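Local atomic coordinates of hypothetical protein SpyM3_0169 (Streptococcus pyogenes, PDB entry 1PG6), a protein that is of unknown function but belongs to the AIM24 mitochondrial biogenesis family of the cupin clan and binds calcium ions. Residues R114-A119 with A181-W186; N161-I166 with L225-F230; K167-D172 with I220-L225. All blocks are in the same frame, centred on the assembly; numbering follows the deposited sequence.

Interaction 1. Residues R114-A119 with A181-W186; sequences RLNDGA and AHVVAW
Arg114 places its CB over the indole of Trp186, and the chain then runs out past NE1 of that ring. CB sits above one face of the six-membered ring, a CH-pi contact 3.9 Å from Arg114 CB to the ring centroid and displaced toward the rim. CG, anti to the carbonyl carbon (chi1 -60°), only skirts the indole near NE1, while CD returns to 3.7 Å from Trp186 NE1. Beyond it NE donates to a water, 2.8 Å from Arg114 NE, and the same water weakly accepts from Trp186 NE1. At the tip the guanidinium plane is turned 50° from the indole, and NH1 goes on to a hydrogen bond with Thr151 OG1. Trp186 CG stands between the backbone N and the carbonyl carbon (chi1 66°), and one face of the indole meets Arg114 CB; Phe214 and Tyr192 meet it edge-to-face.

Arg114 and Trp186 form an antiparallel hydrogen-bonded pair, Arg114 N to Trp186 O and Trp186 N to Arg114 O, each 2.9 Å. In the next, non-hydrogen-bonded pair, Leu115 CG rests 3.9 Å from Ala185 CB on the other face of the sheet. Asn116 N then reaches Val184 O at 3.3 Å, and the chain reverses through a type II turn that brings Ala119 CB to 3.8 Å from Val184 CG1. Val184 and Ala185 both face Tyr221 in a classic beta bulge where strand 183-187 meets strand 219-223. The pair itself is a buried antiparallel one in the interior of a six-stranded sheet, within a protein assigned to the cupin clan.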
loop_
_atom_site.group_PDB
_atom_site.type_symbol
_atom_site.label_atom_id
_atom_site.label_comp_id
_atom_site.label_asym_id
_atom_site.label_seq_id
_atom_site.Cartn_x
_atom_site.Cartn_y
_atom_site.Cartn_z
ATOM N N ARG A 114 -2.973 -8.195 -2.562
ATOM C CA ARG A 114 -3.710 -7.031 -3.012
ATOM C C ARG A 114 -3.650 -6.101 -1.796
ATOM O O ARG A 114 -3.603 -6.570 -0.652
ATOM C CB ARG A 114 -5.166 -7.382 -3.344
ATOM C CG ARG A 114 -5.328 -8.430 -4.447
ATOM C CD ARG A 114 -6.783 -8.530 -4.892
ATOM N NE ARG A 114 -7.087 -9.767 -5.623
ATOM C CZ ARG A 114 -6.834 -9.969 -6.914
ATOM N NH1 ARG A 114 -6.268 -9.019 -7.647
ATOM N NH2 ARG A 114 -7.158 -11.125 -7.474
ATOM N N LEU A 115 -3.619 -4.797 -2.038
ATOM C CA LEU A 115 -3.547 -3.828 -0.951
ATOM C C LEU A 115 -4.447 -2.640 -1.193
ATOM O O LEU A 115 -4.650 -2.215 -2.330
ATOM C CB LEU A 115 -2.125 -3.290 -0.787
ATOM C CG LEU A 115 -0.925 -4.231 -0.816
ATOM C CD1 LEU A 115 -0.609 -4.604 -2.251
ATOM C CD2 LEU A 115 0.273 -3.524 -0.189
ATOM N N ASN A 116 -4.974 -2.097 -0.104
ATOM C CA ASN A 116 -5.822 -0.917 -0.165
ATOM C C ASN A 116 -4.960 0.322 -0.304
ATOM O O ASN A 116 -3.755 0.277 -0.063
ATOM C CB ASN A 116 -6.637 -0.791 1.116
ATOM C CG ASN A 116 -7.964 -1.477 1.021
ATOM O OD1 ASN A 116 -8.392 -2.165 1.951
ATOM N ND2 ASN A 116 -8.637 -1.295 -0.103
ATOM N N ASP A 117 -5.600 1.428 -0.675
ATOM C CA ASP A 117 -4.922 2.707 -0.819
ATOM C C ASP A 117 -4.316 3.119 0.507
ATOM O O ASP A 117 -4.975 3.081 1.554
ATOM C CB ASP A 117 -5.887 3.812 -1.259
ATOM C CG ASP A 117 -6.123 3.826 -2.750
ATOM O OD1 ASP A 117 -5.141 3.688 -3.514
ATOM O OD2 ASP A 117 -7.295 4.000 -3.156
ATOM N N GLY A 118 -3.056 3.522 0.448
ATOM C CA GLY A 118 -2.362 3.962 1.637
ATOM C C GLY A 118 -1.595 2.857 2.322
ATOM O O GLY A 118 -0.750 3.136 3.162
ATOM N N ALA A 119 -1.866 1.603 1.975
ATOM C CA ALA A 119 -1.160 0.497 2.623
ATOM C C ALA A 119 0.203 0.191 2.003
ATOM O O ALA A 119 1.026 -0.500 2.608
ATOM C CB ALA A 119 -2.025 -0.767 2.614
ATOM N N ALA A 181 -11.830 -0.018 5.780
ATOM C CA ALA A 181 -10.922 0.992 6.328
ATOM C C ALA A 181 -9.894 0.339 7.253
ATOM O O ALA A 181 -8.874 0.942 7.587
ATOM C CB ALA A 181 -11.714 2.044 7.091
ATOM N N HIS A 182 -10.181 -0.890 7.671
ATOM C CA HIS A 182 -9.287 -1.641 8.556
ATOM C C HIS A 182 -8.515 -2.734 7.824
ATOM O O HIS A 182 -7.765 -3.494 8.439
ATOM C CB HIS A 182 -10.083 -2.266 9.704
ATOM C CG HIS A 182 -10.509 -1.280 10.749
ATOM N ND1 HIS A 182 -9.690 -0.903 11.791
ATOM C CD2 HIS A 182 -11.645 -0.557 10.881
ATOM C CE1 HIS A 182 -10.305 0.013 12.520
ATOM N NE2 HIS A 182 -11.491 0.242 11.990
ATOM N N VAL A 183 -8.690 -2.811 6.508
ATOM C CA VAL A 183 -8.004 -3.828 5.721
ATOM C C VAL A 183 -6.716 -3.282 5.120
ATOM O O VAL A 183 -6.727 -2.301 4.385
ATOM C CB VAL A 183 -8.924 -4.362 4.599
ATOM C CG1 VAL A 183 -8.161 -5.323 3.698
ATOM C CG2 VAL A 183 -10.130 -5.059 5.214
ATOM N N VAL A 184 -5.598 -3.918 5.451
ATOM C CA VAL A 184 -4.302 -3.483 4.943
ATOM C C VAL A 184 -3.952 -4.156 3.614
ATOM O O VAL A 184 -3.775 -3.493 2.588
ATOM C CB VAL A 184 -3.172 -3.798 5.955
ATOM C CG1 VAL A 184 -1.819 -3.375 5.387
ATOM C CG2 VAL A 184 -3.442 -3.079 7.272
ATOM N N ALA A 185 -3.852 -5.480 3.646
ATOM C CA ALA A 185 -3.493 -6.253 2.465
ATOM C C ALA A 185 -4.009 -7.674 2.636
ATOM O O ALA A 185 -4.257 -8.118 3.755
ATOM C CB ALA A 185 -1.972 -6.263 2.307
ATOM N N TRP A 186 -4.175 -8.393 1.532
ATOM C CA TRP A 186 -4.671 -9.760 1.629
ATOM C C TRP A 186 -4.213 -10.614 0.455
ATOM O O TRP A 186 -3.824 -10.092 -0.587
ATOM C CB TRP A 186 -6.203 -9.747 1.739
ATOM C CG TRP A 186 -6.915 -9.231 0.517
ATOM C CD1 TRP A 186 -7.426 -9.981 -0.507
ATOM C CD2 TRP A 186 -7.203 -7.863 0.195
ATOM N NE1 TRP A 186 -8.017 -9.167 -1.442
ATOM C CE2 TRP A 186 -7.892 -7.865 -1.041
ATOM C CE3 TRP A 186 -6.947 -6.638 0.828
ATOM C CZ2 TRP A 186 -8.329 -6.683 -1.657
ATOM C CZ3 TRP A 186 -7.383 -5.464 0.212
ATOM C CH2 TRP A 186 -8.067 -5.498 -1.020
HETATM O O HOH W 1 -7.753 -11.322 -3.360
#

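Interaction 2. Residues N161-I166 with L225-F230; sequences NSFGSI and LNLEQF. With CA (calcium ion), chain B.
The phenyl ring of Phe163 is clasped between Leu225 and Leu227. Leu225 CB presses on one face, 3.8 Å from the Phe163 ring centroid, and Leu227 CD1 covers the opposite face, 4.0 Å from the same centroid; both are displaced toward the rim. At the ring's edge lie the carbonyl carbon of Asn226 and, 3.9 Å from Phe163 CE2, Phe230 CB. The Phe230 ring is inclined at 51° to that of Phe163, an oblique pairing. Phe163 reaches this site with CG anti to the backbone N (chi1 174°). Beside it, Leu225 CD1 packs 3.6 Å from Gly164 CA, and a weak hydrogen bond runs from Leu225 N to Phe163 O.

Further out, each segment is held by its own polar bonds. Asn226 is the N-cap of helix 227-234: its OD1 accepts from Gln229 N at 3.0 Å, with the donor above the side-chain carbonyl plane. On the other side Ser162 OG donates to Gly164 O at 2.8 Å and also bonds Gln102 N, which is consistent with a fixed turn after the metal ligands. Asn161 OD1, 2.7 Å from the calcium ion, and Ser162 O bind the metal together with a water, and Thr99 belongs to the same site. The arrangement is thus an aromatic ring packed between two leucines at an N-capped helix start, set one residue beyond the calcium site at the end of strand 156-161.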
loop_
_atom_site.group_PDB
_atom_site.type_symbol
_atom_site.label_atom_id
_atom_site.label_comp_id
_atom_site.label_asym_id
_atom_site.label_seq_id
_atom_site.Cartn_x
_atom_site.Cartn_y
_atom_site.Cartn_z
ATOM N N ASN A 161 2.231 -1.037 5.029
ATOM C CA ASN A 161 2.224 -0.280 6.283
ATOM C C ASN A 161 0.794 -0.104 6.786
ATOM O O ASN A 161 -0.141 -0.034 5.999
ATOM C CB ASN A 161 2.849 1.094 6.044
ATOM C CG ASN A 161 1.892 2.040 5.354
ATOM O OD1 ASN A 161 1.111 2.725 6.012
ATOM N ND2 ASN A 161 1.919 2.057 4.034
ATOM N N SER A 162 0.634 -0.008 8.104
ATOM C CA SER A 162 -0.692 0.160 8.692
ATOM C C SER A 162 -0.843 1.443 9.477
ATOM O O SER A 162 0.136 2.061 9.873
ATOM C CB SER A 162 -0.975 -0.976 9.672
ATOM O OG SER A 162 -0.062 -0.888 10.763
ATOM N N PHE A 163 -2.092 1.836 9.692
ATOM C CA PHE A 163 -2.399 2.962 10.560
ATOM C C PHE A 163 -2.890 2.156 11.772
ATOM O O PHE A 163 -3.921 1.481 11.713
ATOM C CB PHE A 163 -3.541 3.812 10.010
ATOM C CG PHE A 163 -3.992 4.898 10.953
ATOM C CD1 PHE A 163 -3.063 5.644 11.684
ATOM C CD2 PHE A 163 -5.342 5.192 11.098
ATOM C CE1 PHE A 163 -3.481 6.666 12.546
ATOM C CE2 PHE A 163 -5.775 6.216 11.958
ATOM C CZ PHE A 163 -4.844 6.953 12.682
ATOM N N GLY A 164 -2.140 2.206 12.865
ATOM C CA GLY A 164 -2.505 1.427 14.030
ATOM C C GLY A 164 -1.689 0.143 14.008
ATOM O O GLY A 164 -0.703 0.043 13.272
ATOM N N SER A 165 -2.093 -0.833 14.816
ATOM C CA SER A 165 -1.388 -2.113 14.907
ATOM C C SER A 165 -1.953 -3.144 13.935
ATOM O O SER A 165 -3.133 -3.091 13.593
ATOM C CB SER A 165 -1.462 -2.656 16.336
ATOM O OG SER A 165 -0.871 -1.744 17.265
ATOM N N ILE A 166 -1.104 -4.079 13.513
ATOM C CA ILE A 166 -1.483 -5.123 12.556
ATOM C C ILE A 166 -1.818 -6.474 13.163
ATOM O O ILE A 166 -1.130 -6.953 14.066
ATOM C CB ILE A 166 -0.354 -5.362 11.517
ATOM C CG1 ILE A 166 -0.145 -4.101 10.684
ATOM C CG2 ILE A 166 -0.701 -6.559 10.610
ATOM C CD1 ILE A 166 1.082 -4.175 9.766
ATOM N N LEU A 225 -6.753 0.781 13.467
ATOM C CA LEU A 225 -7.267 2.146 13.414
ATOM C C LEU A 225 -7.859 2.451 12.041
ATOM O O LEU A 225 -7.476 1.855 11.030
ATOM C CB LEU A 225 -6.175 3.169 13.751
ATOM C CG LEU A 225 -5.712 3.145 15.214
ATOM C CD1 LEU A 225 -4.535 4.090 15.392
ATOM C CD2 LEU A 225 -6.860 3.553 16.126
ATOM N N ASN A 226 -8.796 3.389 12.026
ATOM C CA ASN A 226 -9.508 3.807 10.817
ATOM C C ASN A 226 -9.129 5.261 10.540
ATOM O O ASN A 226 -9.490 6.146 11.302
ATOM C CB ASN A 226 -11.012 3.693 11.093
ATOM C CG ASN A 226 -11.870 4.045 9.897
ATOM O OD1 ASN A 226 -11.533 4.920 9.100
ATOM N ND2 ASN A 226 -13.005 3.367 9.778
ATOM N N LEU A 227 -8.406 5.505 9.450
ATOM C CA LEU A 227 -7.968 6.856 9.114
ATOM C C LEU A 227 -9.132 7.820 8.906
ATOM O O LEU A 227 -9.079 8.970 9.344
ATOM C CB LEU A 227 -7.085 6.832 7.863
ATOM C CG LEU A 227 -6.218 8.065 7.606
ATOM C CD1 LEU A 227 -5.319 8.321 8.816
ATOM C CD2 LEU A 227 -5.361 7.834 6.365
ATOM N N GLU A 228 -10.185 7.351 8.247
ATOM C CA GLU A 228 -11.342 8.202 8.007
ATOM C C GLU A 228 -12.017 8.585 9.315
ATOM O O GLU A 228 -12.416 9.736 9.502
ATOM C CB GLU A 228 -12.344 7.502 7.093
ATOM C CG GLU A 228 -13.544 8.364 6.749
ATOM C CD GLU A 228 -14.282 7.861 5.529
ATOM O OE1 GLU A 228 -15.276 8.502 5.128
ATOM O OE2 GLU A 228 -13.863 6.826 4.970
ATOM N N GLN A 229 -12.147 7.619 10.219
ATOM C CA GLN A 229 -12.769 7.875 11.514
ATOM C C GLN A 229 -11.917 8.839 12.322
ATOM O O GLN A 229 -12.444 9.717 13.005
ATOM C CB GLN A 229 -12.945 6.573 12.302
ATOM C CG GLN A 229 -14.035 5.653 11.780
ATOM C CD GLN A 229 -15.412 6.281 11.845
ATOM O OE1 GLN A 229 -15.839 6.769 12.893
ATOM N NE2 GLN A 229 -16.123 6.263 10.725
ATOM N N PHE A 230 -10.598 8.675 12.256
ATOM C CA PHE A 230 -9.720 9.572 12.997
ATOM C C PHE A 230 -9.853 10.991 12.452
ATOM O O PHE A 230 -9.958 11.957 13.220
ATOM C CB PHE A 230 -8.259 9.111 12.918
ATOM C CG PHE A 230 -7.313 9.990 13.687
ATOM C CD1 PHE A 230 -7.494 10.213 15.051
ATOM C CD2 PHE A 230 -6.258 10.620 13.041
ATOM C CE1 PHE A 230 -6.634 11.059 15.765
ATOM C CE2 PHE A 230 -5.390 11.465 13.741
ATOM C CZ PHE A 230 -5.584 11.682 15.102
HETATM CA CA CA B . 1.686 3.438 8.526
HETATM O O HOH W 2 3.573 2.334 9.731
#

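Interaction 3. Residues K167-D172 with I220-L225; sequences KKITLD and IYIQSL
With CG anti to the backbone N (chi1 178°) and an extended chain beyond it, Lys168 runs alongside the ring of Tyr221, whose CG is anti to the carbonyl carbon (chi1 -68°). The two side chains point the same way: Lys168 CG lies 3.7 Å from Tyr221 CE1, and Lys168 CE follows to 3.6 Å from Tyr221 OH, so the aliphatic part of the lysine borders the phenol.

On the other face of the sheet Lys167 starts out beside Ile222, with Lys167 CB 3.7 Å from Ile222 CG1, but its end leads away. There Ile169 CD1 meets Ile222 CD1 at 3.9 Å, giving an apolar cluster on the isoleucine face; near the strand's end Leu171 CD1 touches Ile220 CD1 at 3.8 Å. Four backbone bonds fix this register. Lys167 with Ile222 and Ile169 with Ile220 are hydrogen-bonded pairs, the shortest bond running from Ile220 N to Ile169 O at 2.8 Å; between them Lys168 and Tyr221 form a non-hydrogen-bonded pair.

Strand 166-171 is an outermost strand of the six-stranded sheet. Strand 219-223 separates it from strand 183-187, while Ile178 of strand 174-179 and Phe214 of strand 211-215 pack against the isoleucine face.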
loop_
_atom_site.group_PDB
_atom_site.type_symbol
_atom_site.label_atom_id
_atom_site.label_comp_id
_atom_site.label_asym_id
_atom_site.label_seq_id
_atom_site.Cartn_x
_atom_site.Cartn_y
_atom_site.Cartn_z
ATOM N N LYS A 167 -2.879 -7.089 12.646
ATOM C CA LYS A 167 -3.303 -8.410 13.085
ATOM C C LYS A 167 -3.406 -9.270 11.833
ATOM O O LYS A 167 -3.959 -8.843 10.821
ATOM C CB LYS A 167 -4.664 -8.349 13.781
ATOM C CG LYS A 167 -5.174 -9.705 14.246
ATOM C CD LYS A 167 -6.494 -9.577 14.983
ATOM C CE LYS A 167 -6.988 -10.931 15.464
ATOM N NZ LYS A 167 -7.253 -11.856 14.326
ATOM N N LYS A 168 -2.855 -10.476 11.899
ATOM C CA LYS A 168 -2.893 -11.395 10.769
ATOM C C LYS A 168 -4.006 -12.410 10.985
ATOM O O LYS A 168 -4.061 -13.074 12.022
ATOM C CB LYS A 168 -1.549 -12.114 10.638
ATOM C CG LYS A 168 -1.485 -13.145 9.523
ATOM C CD LYS A 168 -0.164 -13.901 9.572
ATOM C CE LYS A 168 -0.082 -14.965 8.490
ATOM N NZ LYS A 168 1.189 -15.738 8.572
ATOM N N ILE A 169 -4.894 -12.521 10.004
ATOM C CA ILE A 169 -6.013 -13.454 10.074
ATOM C C ILE A 169 -5.882 -14.452 8.934
ATOM O O ILE A 169 -5.581 -14.076 7.803
ATOM C CB ILE A 169 -7.369 -12.717 9.936
ATOM C CG1 ILE A 169 -7.510 -11.680 11.054
ATOM C CG2 ILE A 169 -8.521 -13.717 9.993
ATOM C CD1 ILE A 169 -8.784 -10.869 10.979
ATOM N N THR A 170 -6.112 -15.724 9.233
ATOM C CA THR A 170 -6.013 -16.761 8.219
ATOM C C THR A 170 -7.371 -17.386 7.943
ATOM O O THR A 170 -8.043 -17.856 8.861
ATOM C CB THR A 170 -5.034 -17.875 8.656
ATOM O OG1 THR A 170 -3.721 -17.322 8.815
ATOM C CG2 THR A 170 -4.985 -18.984 7.616
ATOM N N LEU A 171 -7.784 -17.363 6.680
ATOM C CA LEU A 171 -9.048 -17.969 6.278
ATOM C C LEU A 171 -8.712 -19.336 5.700
ATOM O O LEU A 171 -7.775 -19.467 4.914
ATOM C CB LEU A 171 -9.758 -17.120 5.216
ATOM C CG LEU A 171 -10.778 -16.086 5.702
ATOM C CD1 LEU A 171 -11.398 -15.376 4.504
ATOM C CD2 LEU A 171 -11.864 -16.783 6.507
ATOM N N ASP A 172 -9.471 -20.354 6.094
ATOM C CA ASP A 172 -9.220 -21.708 5.614
ATOM C C ASP A 172 -10.342 -22.237 4.727
ATOM O O ASP A 172 -10.649 -23.430 4.740
ATOM C CB ASP A 172 -9.006 -22.651 6.804
ATOM C CG ASP A 172 -8.425 -23.986 6.388
ATOM O OD1 ASP A 172 -7.444 -23.987 5.613
ATOM O OD2 ASP A 172 -8.941 -25.032 6.837
ATOM N N ILE A 220 -5.311 -12.334 5.660
ATOM C CA ILE A 220 -5.892 -11.000 5.632
ATOM C C ILE A 220 -5.174 -10.217 6.723
ATOM O O ILE A 220 -5.149 -10.646 7.872
ATOM C CB ILE A 220 -7.396 -11.029 5.973
ATOM C CG1 ILE A 220 -8.156 -11.840 4.920
ATOM C CG2 ILE A 220 -7.940 -9.612 6.046
ATOM C CD1 ILE A 220 -9.560 -12.203 5.346
ATOM N N TYR A 221 -4.568 -9.090 6.364
ATOM C CA TYR A 221 -3.882 -8.265 7.350
ATOM C C TYR A 221 -4.757 -7.068 7.639
ATOM O O TYR A 221 -5.090 -6.300 6.738
ATOM C CB TYR A 221 -2.519 -7.806 6.825
ATOM C CG TYR A 221 -1.544 -8.941 6.685
ATOM C CD1 TYR A 221 -0.718 -9.314 7.748
ATOM C CD2 TYR A 221 -1.496 -9.695 5.514
ATOM C CE1 TYR A 221 0.131 -10.416 7.646
ATOM C CE2 TYR A 221 -0.650 -10.798 5.407
ATOM C CZ TYR A 221 0.153 -11.152 6.467
ATOM O OH TYR A 221 0.967 -12.260 6.351
ATOM N N ILE A 222 -5.165 -6.925 8.889
ATOM C CA ILE A 222 -5.994 -5.789 9.247
ATOM C C ILE A 222 -5.219 -4.869 10.172
ATOM O O ILE A 222 -4.217 -5.270 10.766
ATOM C CB ILE A 222 -7.296 -6.221 9.945
ATOM C CG1 ILE A 222 -6.979 -6.948 11.250
ATOM C CG2 ILE A 222 -8.106 -7.120 9.020
ATOM C CD1 ILE A 222 -8.192 -7.180 12.125
ATOM N N GLN A 223 -5.678 -3.629 10.272
ATOM C CA GLN A 223 -5.036 -2.640 11.130
ATOM C C GLN A 223 -6.064 -2.221 12.177
ATOM O O GLN A 223 -7.260 -2.273 11.927
ATOM C CB GLN A 223 -4.557 -1.439 10.305
ATOM C CG GLN A 223 -5.665 -0.652 9.614
ATOM C CD GLN A 223 -5.138 0.454 8.710
ATOM O OE1 GLN A 223 -5.858 1.409 8.390
ATOM N NE2 GLN A 223 -3.895 0.325 8.275
ATOM N N SER A 224 -5.594 -1.803 13.348
ATOM C CA SER A 224 -6.496 -1.452 14.440
ATOM C C SER A 224 -7.043 -0.025 14.486
ATOM O O SER A 224 -7.711 0.347 15.447
ATOM C CB SER A 224 -5.842 -1.789 15.780
ATOM O OG SER A 224 -4.723 -0.963 16.007
ATOM N N LEU A 225 -6.753 0.781 13.467
ATOM C CA LEU A 225 -7.267 2.146 13.414
ATOM C C LEU A 225 -7.859 2.451 12.041
ATOM O O LEU A 225 -7.476 1.855 11.030
ATOM C CB LEU A 225 -6.175 3.169 13.751
ATOM C CG LEU A 225 -5.712 3.145 15.214
ATOM C CD1 LEU A 225 -4.535 4.090 15.392
ATOM C CD2 LEU A 225 -6.860 3.553 16.126
#

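Overall arrangement
Interactions 1 and 3 belong to one antiparallel sheet, in which strands 113-116, 183-187, 219-223 and 166-171 are successive neighbours; their centres are about 10 Å apart, and Val184 N to Tyr221 O is among the probable bonds joining them. The centre of interaction 2 is about 10 and 13 Å from those of interactions 1 and 3, at the end of this sheet where the chain arrives from strand 156-161 and leaves into helix 227-234. It shares Leu225 with interaction 3. Along the chain, interaction 1 alternates with both others, whereas the segments of interaction 3 fall between those of interaction 2. Together they link the calcium-binding segment 161-166 to the sheet and the C-terminal helix.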